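Local structure of endoglucanase E-5 (Thermobifida fusca, 2CKS) at residues M88-G93 with K129-Y134; R81-I86 with A123-S128. The protein catalyses the endohydrolysis of (1->4)-beta-D-glucosidic linkages in cellulose, lichenin and cereal beta-D-glucans, through this glycoside hydrolase family 5 catalytic domain. One frame throughout, in Å; residues are numbered along the deposited sequence. Where two conformers were deposited one is given.

Contact 1 (M88-G93 with K129-Y134); sequences MATARG and KTNVLY. With NA (sodium ion), chain H.
Thr-90 ends helix 75-90 of the TIM barrel and meets Lys-129 and Asn-131, just ahead of strand 132-135. One hydrogen bond carries the contact. Asn-131 ND2 donates to Thr-90 OG1 at 3.0 Å, nearly straight, with an N-H...O angle of 171°. OG1 lies in the plane of the Asn-131 amide. The hydroxyl also bonds to Ile-86 O, one turn back in its own helix. ND2 has a second acceptor in Leu-94 O, so the amide ties the helix end and the loop after it to the start of the strand. A chi1 of 65°, with CG between the backbone N and the carbonyl carbon, points the Asn-131 amide at the helix end. The Thr-90 methyl stays near this amide, CG2 lying 4.0 Å from Asn-131 OD1.

In the barrel this is the end where helices finish and strands begin, the side away from the C-terminal strand ends that hold the family 5 active site. The helix stops in a Schellman motif. Gly-93, with positive phi, is its C-prime residue: Gly-93 N bonds to Thr-90 O at 3.1 Å, and Leu-94 N bonds to Ala-89 O.

Lys-129 lays its CD and CE beside the threonine. CE is 3.5 Å from Thr-90 OG1 in van der Waals contact and 4.0 Å from the methyl, Thr-90 CG2. The bend at chi4 (65°) then turns NZ off to a salt bridge with Asp-87 and a hydrogen bond with His-126 ND1. Lys-129 O binds a sodium ion at 2.5 Å, together with Ala-127 O and the carboxylates of Asp-163 and Asp-165.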
ATOM      1  N   MET A  88      -9.947  13.666  -1.633  1.00  7.63           N
ATOM      2  CA  MET A  88      -9.857  14.026  -0.222  1.00  7.57           C
ATOM      3  C   MET A  88      -8.417  13.935   0.264  1.00  7.38           C
ATOM      4  O   MET A  88      -7.930  14.818   0.960  1.00  6.26           O
ATOM      5  CB  MET A  88     -10.746  13.119   0.630  1.00  8.46           C
ATOM      6  CG  MET A  88     -12.202  13.433   0.520  1.00  9.76           C
ATOM      7  SD  MET A  88     -13.212  12.365   1.545  1.00 14.72           S
ATOM      8  CE  MET A  88     -13.007  13.144   3.166  1.00 14.82           C
ATOM      9  N   ALA A  89      -7.726  12.872  -0.118  1.00  6.74           N
ATOM     10  CA  ALA A  89      -6.336  12.703   0.288  1.00  7.05           C
ATOM     11  C   ALA A  89      -5.482  13.826  -0.276  1.00  6.90           C
ATOM     12  O   ALA A  89      -4.638  14.382   0.413  1.00  6.98           O
ATOM     13  CB  ALA A  89      -5.821  11.386  -0.161  1.00  7.28           C
ATOM     14  N   THR A  90      -5.720  14.163  -1.536  1.00  6.76           N
ATOM     15  CA  THR A  90      -4.981  15.221  -2.214  1.00  7.57           C
ATOM     16  C   THR A  90      -5.206  16.575  -1.545  1.00  7.70           C
ATOM     17  O   THR A  90      -4.267  17.354  -1.387  1.00  7.26           O
ATOM     18  CB  THR A  90      -5.393  15.266  -3.693  1.00  7.63           C
ATOM     19  OG1 THR A  90      -5.103  13.997  -4.305  1.00  7.90           O
ATOM     20  CG2 THR A  90      -4.552  16.266  -4.476  1.00  8.97           C
ATOM     21  N   ALA A  91      -6.441  16.820  -1.114  1.00  8.39           N
ATOM     22  CA  ALA A  91      -6.806  18.057  -0.419  1.00  9.01           C
ATOM     23  C   ALA A  91      -6.322  18.095   1.038  1.00  9.85           C
ATOM     24  O   ALA A  91      -6.652  19.038   1.784  1.00 11.98           O
ATOM     25  CB  ALA A  91      -8.318  18.257  -0.475  1.00  9.02           C
ATOM     26  N   ARG A  92      -5.603  17.057   1.461  1.00  8.84           N
ATOM     27  CA  ARG A  92      -4.936  17.023   2.758  1.00  8.62           C
ATOM     28  C   ARG A  92      -3.423  16.839   2.617  1.00  8.66           C
ATOM     29  O   ARG A  92      -2.713  16.629   3.605  1.00  8.69           O
ATOM     30  CB  ARG A  92      -5.570  15.934   3.632  1.00  8.28           C
ATOM     31  CG  ARG A  92      -7.001  16.265   4.009  1.00  9.29           C
ATOM     32  CD  ARG A  92      -7.872  15.088   4.352  1.00 11.58           C
ATOM     33  NE  ARG A  92      -9.183  15.537   4.811  1.00 11.23           N
ATOM     34  CZ  ARG A  92     -10.171  15.955   4.026  1.00 12.89           C
ATOM     35  NH1 ARG A  92     -10.071  15.951   2.700  1.00 11.87           N
ATOM     36  NH2 ARG A  92     -11.295  16.363   4.582  1.00 14.44           N
ATOM     37  N   GLY A  93      -2.928  16.956   1.388  1.00  8.09           N
ATOM     38  CA  GLY A  93      -1.503  16.964   1.122  1.00  7.91           C
ATOM     39  C   GLY A  93      -0.824  15.620   1.162  1.00  7.27           C
ATOM     40  O   GLY A  93       0.396  15.551   1.339  1.00  7.73           O
ATOM     41  N   LYS A 129      -2.805  14.857 -11.677  1.00  9.70           N
ATOM     42  CA  LYS A 129      -2.217  14.756 -10.342  1.00  8.98           C
ATOM     43  C   LYS A 129      -0.817  14.163 -10.423  1.00  9.18           C
ATOM     44  O   LYS A 129      -0.528  13.388 -11.332  1.00  9.58           O
ATOM     45  CB  LYS A 129      -3.083  13.880  -9.432  1.00  8.92           C
ATOM     46  CG  LYS A 129      -4.438  14.489  -9.077  1.00  9.09           C
ATOM     47  CD  LYS A 129      -5.155  13.649  -8.032  1.00  9.11           C
ATOM     48  CE  LYS A 129      -6.402  14.328  -7.493  1.00  8.84           C
ATOM     49  NZ  LYS A 129      -7.461  14.496  -8.526  1.00 10.33           N
ATOM     50  N   THR A 130       0.043  14.531  -9.482  1.00  9.10           N
ATOM     51  CA  THR A 130       1.390  13.977  -9.399  1.00  9.62           C
ATOM     52  C   THR A 130       1.618  13.168  -8.119  1.00  8.34           C
ATOM     53  O   THR A 130       2.734  12.734  -7.851  1.00  8.25           O
ATOM     54  CB  THR A 130       2.425  15.112  -9.472  1.00 10.64           C
ATOM     55  OG1 THR A 130       2.179  16.072  -8.439  1.00 13.72           O
ATOM     56  CG2 THR A 130       2.273  15.901 -10.767  1.00 11.84           C
ATOM     57  N   ASN A 131       0.559  12.954  -7.346  1.00  7.24           N
ATOM     58  CA  ASN A 131       0.663  12.335  -6.028  1.00  6.82           C
ATOM     59  C   ASN A 131      -0.014  10.980  -5.917  1.00  6.83           C
ATOM     60  O   ASN A 131      -0.148  10.449  -4.819  1.00  6.72           O
ATOM     61  CB  ASN A 131       0.074  13.278  -4.960  1.00  6.26           C
ATOM     62  CG  ASN A 131      -1.420  13.505  -5.142  1.00  7.52           C
ATOM     63  OD1 ASN A 131      -1.871  13.873  -6.225  1.00  7.54           O
ATOM     64  ND2 ASN A 131      -2.198  13.288  -4.081  1.00  5.61           N
ATOM     65  N   VAL A 132      -0.423  10.424  -7.049  1.00  6.30           N
ATOM     66  CA  VAL A 132      -1.148   9.160  -7.086  1.00  6.57           C
ATOM     67  C   VAL A 132      -0.232   8.067  -7.646  1.00  6.27           C
ATOM     68  O   VAL A 132       0.394   8.246  -8.695  1.00  6.44           O
ATOM     69  CB  VAL A 132      -2.409   9.287  -7.955  1.00  6.88           C
ATOM     70  CG1 VAL A 132      -3.204   7.997  -7.949  1.00  8.11           C
ATOM     71  CG2 VAL A 132      -3.286  10.449  -7.464  1.00  7.15           C
ATOM     72  N   LEU A 133      -0.137   6.961  -6.908  1.00  6.11           N
ATOM     73  CA  LEU A 133       0.582   5.753  -7.300  1.00  6.36           C
ATOM     74  C   LEU A 133      -0.460   4.635  -7.448  1.00  6.05           C
ATOM     75  O   LEU A 133      -1.461   4.607  -6.736  1.00  6.01           O
ATOM     76  CB  LEU A 133       1.598   5.354  -6.229  1.00  6.48           C
ATOM     77  CG  LEU A 133       2.742   6.325  -5.926  1.00  6.51           C
ATOM     78  CD1 LEU A 133       2.298   7.444  -5.003  1.00  8.33           C
ATOM     79  CD2 LEU A 133       3.929   5.577  -5.318  1.00  8.06           C
ATOM     80  N   TYR A 134      -0.226   3.721  -8.376  1.00  5.92           N
ATOM     81  CA  TYR A 134      -1.192   2.673  -8.716  1.00  6.12           C
ATOM     82  C   TYR A 134      -0.668   1.314  -8.307  1.00  6.06           C
ATOM     83  O   TYR A 134       0.378   0.896  -8.781  1.00  7.05           O
ATOM     84  CB  TYR A 134      -1.449   2.676 -10.225  1.00  6.00           C
ATOM     85  CG  TYR A 134      -2.028   3.968 -10.726  1.00  8.19           C
ATOM     86  CD1 TYR A 134      -3.386   4.138 -10.805  1.00 12.25           C
ATOM     87  CD2 TYR A 134      -1.218   5.029 -11.092  1.00 11.22           C
ATOM     88  CE1 TYR A 134      -3.932   5.318 -11.255  1.00 13.39           C
ATOM     89  CE2 TYR A 134      -1.766   6.218 -11.541  1.00 12.89           C
ATOM     90  CZ  TYR A 134      -3.122   6.352 -11.620  1.00 13.45           C
ATOM     91  OH  TYR A 134      -3.673   7.534 -12.060  1.00 15.18           O
TER
HETATM   92 NA    NA H1436       0.042  12.079 -13.446  0.60 12.70          NA
HETATM   93  O   HOH W   1       1.278  13.931 -14.352  1.00 27.89           O
HETATM   94  O   HOH W   2       1.189  10.858 -12.853  0.40 16.14           O
HETATM   95  O   HOH W   3       2.099  11.292 -11.837  0.50 12.86           O
HETATM   96  O   HOH W   4      -1.836  10.686 -11.837  1.00 15.45           O

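Contact 2 (R81-I86 with A123-S128); sequences RMHQLI and AQRHAS. With NA (sodium ion), chain H.
His-83 of helix 75-90 and His-126 are joined by a hydrogen bond. His-83 ND1 and His-126 NE2 are 2.9 Å apart. The rings meet rim to rim with planes at 32°. His-83 has a further partner at its other nitrogen, where NE2 bonds to Glu-121 OE1.

Stacking comes next. The guanidinium of Arg-125 lies flat on one face of His-83, centres 3.8 Å apart and planes at 21°. Bends at chi2 and chi3 fold the chain back over the ring, and NH1 comes 3.6 Å from His-83 CG.

Apolar contacts hold His-126 on both faces. Ile-86 CG2 makes a CH-pi contact 3.8 Å from the ring centroid. Arg-125 CG lies over the opposite face. With an alanine in place of His-126, His-83 ND1 would probably lose its mate and Lys-129 NZ one of its partners, and a gap would be likely to open between Ile-86 and Arg-125.

Beyond the ring, Ala-127 O binds a sodium ion at 2.4 Å. Side-by-side pairing of two successive helices, here 75-90 and 112-126, outside the parallel strands, is typical of the (beta/alpha)8 barrel.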
ATOM      1  N   ARG A  81     -16.574   6.306  -5.051  1.00  6.72           N
ATOM      2  CA  ARG A  81     -16.007   6.526  -3.727  1.00  6.13           C
ATOM      3  C   ARG A  81     -14.475   6.646  -3.781  1.00  5.63           C
ATOM      4  O   ARG A  81     -13.880   7.440  -3.045  1.00  5.58           O
ATOM      5  CB  ARG A  81     -16.446   5.429  -2.772  1.00  6.40           C
ATOM      6  CG  ARG A  81     -15.865   5.522  -1.377  1.00  6.63           C
ATOM      7  CD  ARG A  81     -16.115   6.853  -0.675  1.00  7.12           C
ATOM      8  NE  ARG A  81     -15.863   6.705   0.752  1.00  7.62           N
ATOM      9  CZ  ARG A  81     -15.638   7.697   1.598  1.00  8.65           C
ATOM     10  NH1 ARG A  81     -15.605   8.961   1.196  1.00  9.07           N
ATOM     11  NH2 ARG A  81     -15.428   7.414   2.875  1.00 10.05           N
ATOM     12  N   MET A  82     -13.847   5.860  -4.645  0.70  5.49           N
ATOM     13  CA  MET A  82     -12.405   5.939  -4.809  0.70  5.51           C
ATOM     14  C   MET A  82     -11.995   7.307  -5.353  0.70  5.29           C
ATOM     15  O   MET A  82     -11.048   7.901  -4.860  0.70  5.15           O
ATOM     16  CB  MET A  82     -11.891   4.803  -5.689  0.70  5.48           C
ATOM     17  CG  MET A  82     -11.951   3.430  -5.016  0.70  6.51           C
ATOM     18  SD  MET A  82     -10.881   3.225  -3.578  0.70  8.08           S
ATOM     19  CE  MET A  82      -9.314   2.920  -4.371  0.70  8.09           C
ATOM     20  N   HIS A  83     -12.722   7.830  -6.339  0.70  5.42           N
ATOM     21  CA  HIS A  83     -12.467   9.181  -6.830  0.70  5.90           C
ATOM     22  C   HIS A  83     -12.557  10.181  -5.682  0.70  5.95           C
ATOM     23  O   HIS A  83     -11.720  11.063  -5.550  0.70  6.51           O
ATOM     24  CB  HIS A  83     -13.505   9.587  -7.871  0.70  5.91           C
ATOM     25  CG  HIS A  83     -13.346   8.937  -9.210  0.70  5.36           C
ATOM     26  ND1 HIS A  83     -12.139   8.853  -9.879  0.70  5.25           N
ATOM     27  CD2 HIS A  83     -14.270   8.391 -10.034  0.70  5.39           C
ATOM     28  CE1 HIS A  83     -12.330   8.268 -11.049  0.70  6.05           C
ATOM     29  NE2 HIS A  83     -13.615   7.978 -11.166  0.70  5.37           N
ATOM     30  N   GLN A  84     -13.607  10.060  -4.871  1.00  6.31           N
ATOM     31  CA  GLN A  84     -13.805  10.960  -3.754  1.00  6.91           C
ATOM     32  C   GLN A  84     -12.651  10.875  -2.766  1.00  6.72           C
ATOM     33  O   GLN A  84     -12.157  11.894  -2.310  1.00  7.51           O
ATOM     34  CB  GLN A  84     -15.121  10.642  -3.058  1.00  7.51           C
ATOM     35  CG  GLN A  84     -15.506  11.609  -1.977  1.00  9.76           C
ATOM     36  CD  GLN A  84     -16.882  11.290  -1.456  1.00 12.36           C
ATOM     37  OE1 GLN A  84     -17.125  10.176  -0.990  1.00 13.49           O
ATOM     38  NE2 GLN A  84     -17.803  12.238  -1.582  1.00 14.89           N
ATOM     39  N   LEU A  85     -12.197   9.659  -2.463  1.00  5.83           N
ATOM     40  CA  LEU A  85     -11.120   9.487  -1.497  1.00  5.98           C
ATOM     41  C   LEU A  85      -9.781   9.979  -2.052  1.00  5.39           C
ATOM     42  O   LEU A  85      -8.969  10.513  -1.321  1.00  5.85           O
ATOM     43  CB  LEU A  85     -11.019   8.031  -1.051  1.00  5.68           C
ATOM     44  CG  LEU A  85     -12.154   7.542  -0.135  1.00  6.81           C
ATOM     45  CD1 LEU A  85     -12.141   6.014  -0.082  1.00  6.93           C
ATOM     46  CD2 LEU A  85     -12.035   8.134   1.250  1.00  8.19           C
ATOM     47  N   ILE A  86      -9.549   9.807  -3.347  1.00  5.53           N
ATOM     48  CA  ILE A  86      -8.328  10.319  -3.967  1.00  5.68           C
ATOM     49  C   ILE A  86      -8.287  11.838  -3.853  1.00  5.38           C
ATOM     50  O   ILE A  86      -7.255  12.408  -3.521  1.00  5.92           O
ATOM     51  CB  ILE A  86      -8.227   9.877  -5.444  1.00  5.75           C
ATOM     52  CG1 ILE A  86      -7.931   8.377  -5.522  1.00  6.68           C
ATOM     53  CG2 ILE A  86      -7.115  10.645  -6.187  1.00  6.77           C
ATOM     54  CD1 ILE A  86      -8.253   7.778  -6.865  1.00  8.58           C
ATOM     55  N   ALA A 123      -6.987   6.474 -14.045  1.00  6.95           N
ATOM     56  CA  ALA A 123      -5.846   7.139 -14.676  1.00  7.75           C
ATOM     57  C   ALA A 123      -6.257   8.339 -15.528  1.00  8.61           C
ATOM     58  O   ALA A 123      -5.565   9.353 -15.532  1.00  9.28           O
ATOM     59  CB  ALA A 123      -5.038   6.147 -15.507  1.00  7.26           C
ATOM     60  N   GLN A 124      -7.366   8.226 -16.256  0.70  9.41           N
ATOM     61  CA  GLN A 124      -7.837   9.348 -17.075  0.70 10.54           C
ATOM     62  C   GLN A 124      -8.256  10.516 -16.182  0.70 10.42           C
ATOM     63  O   GLN A 124      -7.822  11.650 -16.398  0.70 10.94           O
ATOM     64  CB  GLN A 124      -8.991   8.941 -17.996  0.70 10.90           C
ATOM     65  CG  GLN A 124      -9.325   9.995 -19.071  0.70 13.67           C
ATOM     66  CD  GLN A 124     -10.345  11.046 -18.632  0.70 15.88           C
ATOM     67  OE1 GLN A 124     -11.051  10.877 -17.631  0.70 18.86           O
ATOM     68  NE2 GLN A 124     -10.430  12.134 -19.397  0.70 17.89           N
ATOM     69  N   ARG A 125      -9.058  10.229 -15.159  1.00 10.28           N
ATOM     70  CA  ARG A 125      -9.574  11.276 -14.281  1.00 10.37           C
ATOM     71  C   ARG A 125      -8.468  12.014 -13.545  1.00 10.05           C
ATOM     72  O   ARG A 125      -8.523  13.237 -13.390  1.00 10.27           O
ATOM     73  CB  ARG A 125     -10.529  10.673 -13.255  1.00 10.70           C
ATOM     74  CG  ARG A 125     -11.167  11.687 -12.312  1.00 13.03           C
ATOM     75  CD  ARG A 125     -12.259  12.516 -12.956  1.00 16.69           C
ATOM     76  NE  ARG A 125     -13.478  11.741 -13.191  1.00 19.77           N
ATOM     77  CZ  ARG A 125     -14.409  11.470 -12.267  1.00 21.44           C
ATOM     78  NH1 ARG A 125     -14.288  11.901 -11.009  1.00 21.68           N
ATOM     79  NH2 ARG A 125     -15.472  10.752 -12.608  1.00 22.28           N
ATOM     80  N   HIS A 126      -7.464  11.272 -13.104  1.00  9.24           N
ATOM     81  CA  HIS A 126      -6.445  11.811 -12.198  1.00  9.10           C
ATOM     82  C   HIS A 126      -5.067  11.984 -12.835  1.00  9.65           C
ATOM     83  O   HIS A 126      -4.087  12.217 -12.131  1.00  9.62           O
ATOM     84  CB  HIS A 126      -6.368  10.920 -10.965  1.00  8.87           C
ATOM     85  CG  HIS A 126      -7.669  10.820 -10.236  1.00  8.15           C
ATOM     86  ND1 HIS A 126      -8.090  11.774  -9.335  1.00  7.22           N
ATOM     87  CD2 HIS A 126      -8.672   9.916 -10.327  1.00  7.99           C
ATOM     88  CE1 HIS A 126      -9.282  11.441  -8.874  1.00  9.13           C
ATOM     89  NE2 HIS A 126      -9.660  10.321  -9.463  1.00  8.29           N
ATOM     90  N   ALA A 127      -5.005  11.925 -14.168  1.00 10.31           N
ATOM     91  CA  ALA A 127      -3.735  12.054 -14.893  1.00 10.80           C
ATOM     92  C   ALA A 127      -2.947  13.322 -14.550  1.00 10.97           C
ATOM     93  O   ALA A 127      -1.717  13.295 -14.537  1.00 11.78           O
ATOM     94  CB  ALA A 127      -3.971  11.983 -16.407  1.00 10.91           C
ATOM     95  N   SER A 128      -3.637  14.425 -14.275  1.00 11.33           N
ATOM     96  CA  SER A 128      -2.962  15.690 -13.973  1.00 11.59           C
ATOM     97  C   SER A 128      -2.347  15.729 -12.570  1.00 10.53           C
ATOM     98  O   SER A 128      -1.470  16.552 -12.298  1.00 11.06           O
ATOM     99  CB  SER A 128      -3.914  16.879 -14.160  1.00 12.01           C
ATOM    100  OG  SER A 128      -4.929  16.894 -13.174  1.00 16.01           O
TER
HETATM  101 NA    NA H1436       0.042  12.079 -13.446  0.60 12.70          NA
HETATM  102  O   HOH W   4      -1.836  10.686 -11.837  1.00 15.45           O
HETATM  103  O   HOH W   1       1.278  13.931 -14.352  1.00 27.89           O
HETATM  104  O   HOH W   2       1.189  10.858 -12.853  0.40 16.14           O
HETATM  105  O   HOH W   3       2.099  11.292 -11.837  0.50 12.86           O

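The centres of contacts 1 and 2 are about 9 Å apart, on the same side of the chain's centre. Both use helix 75-90: residues 81-86 face helix 112-126, and 88-93 meet the loop between that helix and strand 132-135. Along the chain the segments alternate, in the order 81-86, 88-93, 123-128, 129-134, with strand 95-101 between the two pairs. The contacts also touch directly. Ile-86 CG2 of contact 2 lies 4.0 Å from Lys-129 CE and from Val-132 CG2 of contact 1. They also share one sodium site. Together they fasten one helix to the next helix and to the loop leading into the strand after it.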